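Probable manganase-dependent inorganic pyrophosphatase (Clostridium perfringens, PDB 3L2B) probably hydrolyses inorganic pyrophosphate to phosphate, here represented by its regulatory region, whose CBS domains bind the activator diadenosine tetraphosphate. Local coordinates at residues 38-42 against 53-57; 101-107 against 121-126. One frame throughout, in Å; residues are numbered along the deposited sequence.

Interaction 1. Residues 38-42 against 53-57; sequences LKSIP and MLSTS. With B4P (bis(adenosine)-5'-tetraphosphate), chain C.
The beta hairpin of a CBS domain brings strand 40-42 against strand 53-55, antiparallel, and its I41-L54 pair is joined by two backbone hydrogen bonds. I41 N donates to L54 O and L54 N to I41 O, both 2.9 Å. S40-S55 and P42-M53 are the neighbouring non-hydrogen-bonded pairs; a proline suits the latter, since its missing N-H is not asked for there. I41 and L54 turn to the face covered by helix 26-35, where CG2 of I41 lies 3.8 Å from CB of L54, and both residues are suitably aliphatic for a buried layer. S40, M53 and S55 occupy the other face. Small S40 leaves M53 to lie across it, CE of M53 being 3.6 Å from S40 OG. With CG anti to the backbone N (chi1 -177°), M53 carries its sulfur on to the adenine, SD standing 3.7 Å from N7A of the ligand, a soft apolar neighbour for a flat base.

S55 is the N-cap of helix 56-64: its OG takes a weak hydrogen bond from S57 N. The two serine hydroxyls lie very close together and near the ribose oxygens O2E and O3E, a crowded spot whose detailed geometry is doubtful. K39, just before the first strand, reaches away from the hairpin to the tetraphosphate, where NZ donates to O1B at 2.8 Å and also to O3G and O1D. S218 adds a weak bond to the same amine, and S55, S57 and K39 of the second subunit also hydrogen-bond the activator. One ammonium group thus spans three successive phosphorus atoms, through terminal oxygens O1B and O1D and the bridging O3G, and probably offsets part of the negative charge where two subunits share the activator.

Interaction 2. Residues 101-107 against 121-126; sequences PGKVVVA and GDIAIA
K103 and D122 face each other at the entrance to a pair of parallel strands, 104-106 and 123-126, at one margin of the mixed sheet in the DRTGG domain. The lysine chain passes obliquely over the carboxylate, CG lying 3.2 Å from D122 OD1. That position follows from chi1 of 60°, which sets CG between the backbone N and the carbonyl carbon, and the bend at the last torsion then brings NZ back to D122 OD2. The salt bridge is 2.8 Å long and meets OD2 on its syn side; S119 N also donates to this oxygen. OD1 instead accepts K103 N from above the carboxylate plane, so an aspartate here serves backbone and side chain together.

Beyond this pair, V104, I123, V106 and I125 share one face of the sheet. CG1 of V104 meets CD1 of I125 at 3.7 Å, whereas its CG2 faces CB of I123; beta-branched residues suit such extended, buried strands. F175 of the second subunit packs on V104 and V106. V105 and A124 turn to the opposite face, where L136 of helix 130-138 lies on the small A124. Glycine suits G121, where a CB would jam against the preceding carbonyl O and crowd P101 CG, and G102, where one would run into D122 OD1. At the far end A107 N donates to I125 O, 2.7 Å away.

How the interactions relate
Interaction 1 closes before interaction 2 opens along the chain, and the two belong to different domains: 38-42 with 53-57 forms the hairpin of the first CBS domain, while 101-107 with 121-126 lies in the DRTGG domain. Their centres are 30 Å apart, on opposite sides of the chain's centre, and their nearest atoms remain about 19 Å from each other. They share no sheet: one is a two-strand antiparallel hairpin, the other a parallel pair at the margin of a five-strand mixed sheet. Both nevertheless touch the second subunit, interaction 1 through T56, which meets T56 of that subunit, and interaction 2 through F175 of that subunit. The activator lies at interaction 1, well away from interaction 2.

Interaction 1. Residues 38-42 against 53-57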
loop_
_atom_site.group_PDB
_atom_site.type_symbol
_atom_site.label_atom_id
_atom_site.label_comp_id
_atom_site.label_asym_id
_atom_site.label_seq_id
_atom_site.Cartn_x
_atom_site.Cartn_y
_atom_site.Cartn_z
ATOM N N LEU A 38 -16.785 6.973 -1.663
ATOM C CA LEU A 38 -16.273 7.928 -0.682
ATOM C C LEU A 38 -14.761 8.112 -0.814
ATOM O O LEU A 38 -14.061 7.202 -1.216
ATOM C CB LEU A 38 -16.642 7.457 0.722
ATOM C CG LEU A 38 -18.140 7.216 0.953
ATOM C CD1 LEU A 38 -18.354 6.515 2.277
ATOM C CD2 LEU A 38 -18.931 8.519 0.896
ATOM N N LYS A 39 -14.285 9.315 -0.515
ATOM C CA LYS A 39 -12.847 9.614 -0.471
ATOM C C LYS A 39 -12.393 9.593 0.976
ATOM O O LYS A 39 -11.212 9.442 1.294
ATOM C CB LYS A 39 -12.551 10.987 -1.094
ATOM C CG LYS A 39 -13.234 11.196 -2.460
ATOM C CD LYS A 39 -12.903 12.546 -3.135
ATOM C CE LYS A 39 -13.521 13.730 -2.404
ATOM N NZ LYS A 39 -13.075 15.027 -2.967
ATOM N N SER A 40 -13.357 9.764 1.865
ATOM C CA SER A 40 -13.119 9.581 3.296
ATOM C C SER A 40 -14.362 9.069 3.982
ATOM O O SER A 40 -15.464 9.048 3.407
ATOM C CB SER A 40 -12.676 10.869 3.942
ATOM O OG SER A 40 -13.757 11.763 3.942
ATOM N N ILE A 41 -14.161 8.618 5.214
ATOM C CA ILE A 41 -15.226 7.985 5.980
ATOM C C ILE A 41 -14.946 8.105 7.466
ATOM O O ILE A 41 -13.834 7.843 7.927
ATOM C CB ILE A 41 -15.427 6.511 5.582
ATOM C CG1 ILE A 41 -16.718 5.950 6.194
ATOM C CG2 ILE A 41 -14.220 5.687 5.983
ATOM C CD1 ILE A 41 -17.006 4.496 5.819
ATOM N N PRO A 42 -15.941 8.562 8.227
ATOM C CA PRO A 42 -15.740 8.737 9.669
ATOM C C PRO A 42 -15.634 7.422 10.453
ATOM O O PRO A 42 -16.207 6.397 10.098
ATOM C CB PRO A 42 -16.962 9.553 10.088
ATOM C CG PRO A 42 -18.014 9.210 9.060
ATOM C CD PRO A 42 -17.287 8.965 7.782
ATOM N N MET A 53 -11.164 9.935 11.328
ATOM C CA MET A 53 -11.506 9.850 9.909
ATOM C C MET A 53 -10.443 9.104 9.077
ATOM O O MET A 53 -9.237 9.270 9.276
ATOM C CB MET A 53 -11.704 11.252 9.344
ATOM C CG MET A 53 -12.128 11.265 7.884
ATOM S SD MET A 53 -11.808 12.881 7.107
ATOM C CE MET A 53 -13.470 13.574 7.035
ATOM N N LEU A 54 -10.949 8.270 8.176
ATOM C CA LEU A 54 -10.141 7.506 7.251
ATOM C C LEU A 54 -10.196 8.083 5.819
ATOM O O LEU A 54 -11.253 8.286 5.254
ATOM C CB LEU A 54 -10.604 6.051 7.210
ATOM C CG LEU A 54 -9.548 5.168 6.521
ATOM C CD1 LEU A 54 -8.309 5.039 7.404
ATOM C CD2 LEU A 54 -10.120 3.805 6.103
ATOM N N SER A 55 -9.037 8.345 5.254
ATOM C CA SER A 55 -8.959 8.698 3.821
ATOM C C SER A 55 -7.924 7.846 3.112
ATOM O O SER A 55 -7.128 7.132 3.747
ATOM C CB SER A 55 -8.502 10.121 3.674
ATOM O OG SER A 55 -7.094 10.125 3.828
ATOM N N THR A 56 -7.857 7.995 1.797
ATOM C CA THR A 56 -6.793 7.306 1.048
ATOM C C THR A 56 -5.412 7.907 1.314
ATOM O O THR A 56 -4.433 7.252 1.055
ATOM C CB THR A 56 -7.037 7.240 -0.460
ATOM O OG1 THR A 56 -6.992 8.553 -1.008
ATOM C CG2 THR A 56 -8.387 6.576 -0.765
ATOM N N SER A 57 -5.346 9.119 1.861
ATOM C CA SER A 57 -4.075 9.697 2.311
ATOM C C SER A 57 -3.482 8.970 3.524
ATOM O O SER A 57 -2.281 8.719 3.580
ATOM C CB SER A 57 -4.234 11.175 2.625
ATOM O OG SER A 57 -4.923 11.391 3.847
HETATM P PA B4P C . -8.956 17.044 1.204
HETATM O O1A B4P C . -8.197 18.286 1.039
HETATM O O2A B4P C . -10.443 17.244 1.742
HETATM O O3A B4P C . -8.836 16.286 -0.182
HETATM P PB B4P C . -9.764 15.134 -0.780
HETATM O O1B B4P C . -11.085 15.661 -1.159
HETATM O O2B B4P C . -9.813 13.886 0.207
HETATM O O3B B4P C . -8.876 14.761 -2.061
HETATM P PG B4P C . -9.042 15.502 -3.472
HETATM O O1G B4P C . -9.178 16.956 -3.222
HETATM O O2G B4P C . -7.913 15.089 -4.507
HETATM O O3G B4P C . -10.381 14.864 -4.072
HETATM P PD B4P C . -10.823 15.210 -5.583
HETATM O O1D B4P C . -12.286 15.118 -5.707
HETATM O O2D B4P C . -10.222 16.633 -6.027
HETATM O O5E B4P C . -8.198 16.178 2.307
HETATM C C5E B4P C . -6.947 15.564 1.993
HETATM C C4E B4P C . -6.610 14.618 3.140
HETATM O O4E B4P C . -6.685 15.322 4.373
HETATM C C3E B4P C . -7.631 13.509 3.247
HETATM O O3E B4P C . -7.128 12.355 2.628
HETATM C C2E B4P C . -7.869 13.313 4.721
HETATM O O2E B4P C . -6.991 12.332 5.239
HETATM C C1E B4P C . -7.518 14.637 5.348
HETATM N N9A B4P C . -8.795 15.313 5.699
HETATM C C8A B4P C . -9.883 15.439 4.897
HETATM N N7A B4P C . -10.896 16.093 5.539
HETATM C C5A B4P C . -10.463 16.402 6.767
HETATM C C6A B4P C . -11.010 17.078 7.944
HETATM N N6A B4P C . -12.244 17.588 7.937
HETATM N N1A B4P C . -10.240 17.173 9.051
HETATM C C2A B4P C . -8.989 16.678 9.073
HETATM N N3A B4P C . -8.436 16.042 8.039
HETATM C C4A B4P C . -9.092 15.866 6.875
HETATM O O5F B4P C . -10.111 14.034 -6.377
HETATM C C5F B4P C . -10.443 12.693 -6.062
HETATM C C4F B4P C . -9.608 11.793 -6.934
HETATM O O4F B4P C . -10.000 11.973 -8.299
HETATM C C3F B4P C . -8.142 12.140 -6.818
HETATM O O3F B4P C . -7.479 11.241 -5.925
HETATM C C2F B4P C . -7.624 11.994 -8.241
HETATM O O2F B4P C . -7.168 10.663 -8.365
HETATM C C1F B4P C . -8.853 12.235 -9.119
HETATM N N9B B4P C . -8.770 13.623 -9.616
HETATM C C8B B4P C . -8.393 14.721 -8.930
HETATM N N7B B4P C . -8.396 15.809 -9.738
HETATM C C5B B4P C . -8.769 15.421 -10.961
HETATM C C6B B4P C . -8.967 16.071 -12.270
HETATM N N6B B4P C . -8.769 17.393 -12.428
HETATM N N1B B4P C . -9.355 15.301 -13.296
HETATM C C2B B4P C . -9.562 13.985 -13.160
HETATM N N3B B4P C . -9.385 13.324 -12.007
HETATM C C4B B4P C . -8.998 13.979 -10.883
#

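Interaction 2. Residues 101-107 against 121-126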
loop_
_atom_site.group_PDB
_atom_site.type_symbol
_atom_site.label_atom_id
_atom_site.label_comp_id
_atom_site.label_asym_id
_atom_site.label_seq_id
_atom_site.Cartn_x
_atom_site.Cartn_y
_atom_site.Cartn_z
ATOM N N PRO A 101 3.097 -9.636 19.366
ATOM C CA PRO A 101 3.956 -8.524 19.781
ATOM C C PRO A 101 5.273 -8.334 19.014
ATOM O O PRO A 101 5.914 -7.286 19.147
ATOM C CB PRO A 101 4.266 -8.873 21.235
ATOM C CG PRO A 101 4.314 -10.361 21.238
ATOM C CD PRO A 101 3.245 -10.805 20.246
ATOM N N GLY A 102 5.690 -9.330 18.246
ATOM C CA GLY A 102 6.995 -9.237 17.571
ATOM C C GLY A 102 6.943 -8.654 16.171
ATOM O O GLY A 102 6.111 -7.821 15.845
ATOM N N LYS A 103 7.838 -9.150 15.337
ATOM C CA LYS A 103 7.937 -8.715 13.942
ATOM C C LYS A 103 7.450 -9.794 12.989
ATOM O O LYS A 103 7.545 -10.984 13.305
ATOM C CB LYS A 103 9.390 -8.360 13.608
ATOM C CG LYS A 103 10.432 -9.519 13.763
ATOM C CD LYS A 103 11.845 -9.104 13.235
ATOM C CE LYS A 103 12.978 -10.125 13.574
ATOM N NZ LYS A 103 12.882 -10.696 14.968
ATOM N N VAL A 104 6.939 -9.363 11.825
ATOM C CA VAL A 104 6.613 -10.279 10.725
ATOM C C VAL A 104 7.885 -10.637 9.978
ATOM O O VAL A 104 8.685 -9.798 9.680
ATOM C CB VAL A 104 5.613 -9.710 9.709
ATOM C CG1 VAL A 104 5.179 -10.821 8.722
ATOM C CG2 VAL A 104 4.405 -9.120 10.412
ATOM N N VAL A 105 8.049 -11.912 9.709
ATOM C CA VAL A 105 9.242 -12.426 9.109
ATOM C C VAL A 105 8.871 -13.607 8.248
ATOM O O VAL A 105 8.091 -14.490 8.658
ATOM C CB VAL A 105 10.261 -12.906 10.165
ATOM C CG1 VAL A 105 11.417 -13.659 9.490
ATOM C CG2 VAL A 105 10.836 -11.737 10.942
ATOM N N VAL A 106 9.409 -13.622 7.049
ATOM C CA VAL A 106 9.258 -14.788 6.183
ATOM C C VAL A 106 10.300 -15.805 6.617
ATOM O O VAL A 106 11.503 -15.510 6.667
ATOM C CB VAL A 106 9.444 -14.429 4.702
ATOM C CG1 VAL A 106 9.435 -15.693 3.823
ATOM C CG2 VAL A 106 8.362 -13.434 4.272
ATOM N N ALA A 107 9.822 -16.990 6.956
ATOM C CA ALA A 107 10.698 -18.087 7.347
ATOM C C ALA A 107 11.136 -18.848 6.098
ATOM O O ALA A 107 10.541 -19.868 5.758
ATOM C CB ALA A 107 9.999 -19.016 8.295
ATOM N N GLY A 121 7.579 -14.375 20.047
ATOM C CA GLY A 121 6.571 -13.330 19.846
ATOM C C GLY A 121 6.405 -12.861 18.423
ATOM O O GLY A 121 5.448 -12.128 18.076
ATOM N N ASP A 122 7.335 -13.279 17.580
ATOM C CA ASP A 122 7.291 -12.881 16.171
ATOM C C ASP A 122 6.087 -13.479 15.449
ATOM O O ASP A 122 5.424 -14.410 15.938
ATOM C CB ASP A 122 8.609 -13.210 15.447
ATOM C CG ASP A 122 9.717 -12.214 15.790
ATOM O OD1 ASP A 122 9.447 -11.126 16.367
ATOM O OD2 ASP A 122 10.875 -12.525 15.505
ATOM N N ILE A 123 5.805 -12.895 14.294
ATOM C CA ILE A 123 4.856 -13.446 13.339
ATOM C C ILE A 123 5.631 -14.013 12.171
ATOM O O ILE A 123 6.321 -13.284 11.424
ATOM C CB ILE A 123 3.882 -12.368 12.850
ATOM C CG1 ILE A 123 3.137 -11.763 14.056
ATOM C CG2 ILE A 123 2.881 -12.937 11.890
ATOM C CD1 ILE A 123 3.855 -10.672 14.744
ATOM N N ALA A 124 5.512 -15.318 12.002
ATOM C CA ALA A 124 6.279 -16.051 10.992
ATOM C C ALA A 124 5.431 -16.533 9.847
ATOM O O ALA A 124 4.451 -17.211 10.029
ATOM C CB ALA A 124 7.006 -17.230 11.624
ATOM N N ILE A 125 5.844 -16.172 8.646
ATOM C CA ILE A 125 5.217 -16.670 7.443
ATOM C C ILE A 125 6.047 -17.821 6.942
ATOM O O ILE A 125 7.223 -17.670 6.684
ATOM C CB ILE A 125 5.126 -15.591 6.374
ATOM C CG1 ILE A 125 4.208 -14.464 6.852
ATOM C CG2 ILE A 125 4.651 -16.204 5.094
ATOM C CD1 ILE A 125 4.369 -13.196 6.057
ATOM N N ALA A 126 5.407 -18.984 6.840
ATOM C CA ALA A 126 6.085 -20.255 6.587
ATOM C C ALA A 126 5.363 -21.085 5.563
ATOM O O ALA A 126 4.156 -20.959 5.376
ATOM C CB ALA A 126 6.181 -21.065 7.887
#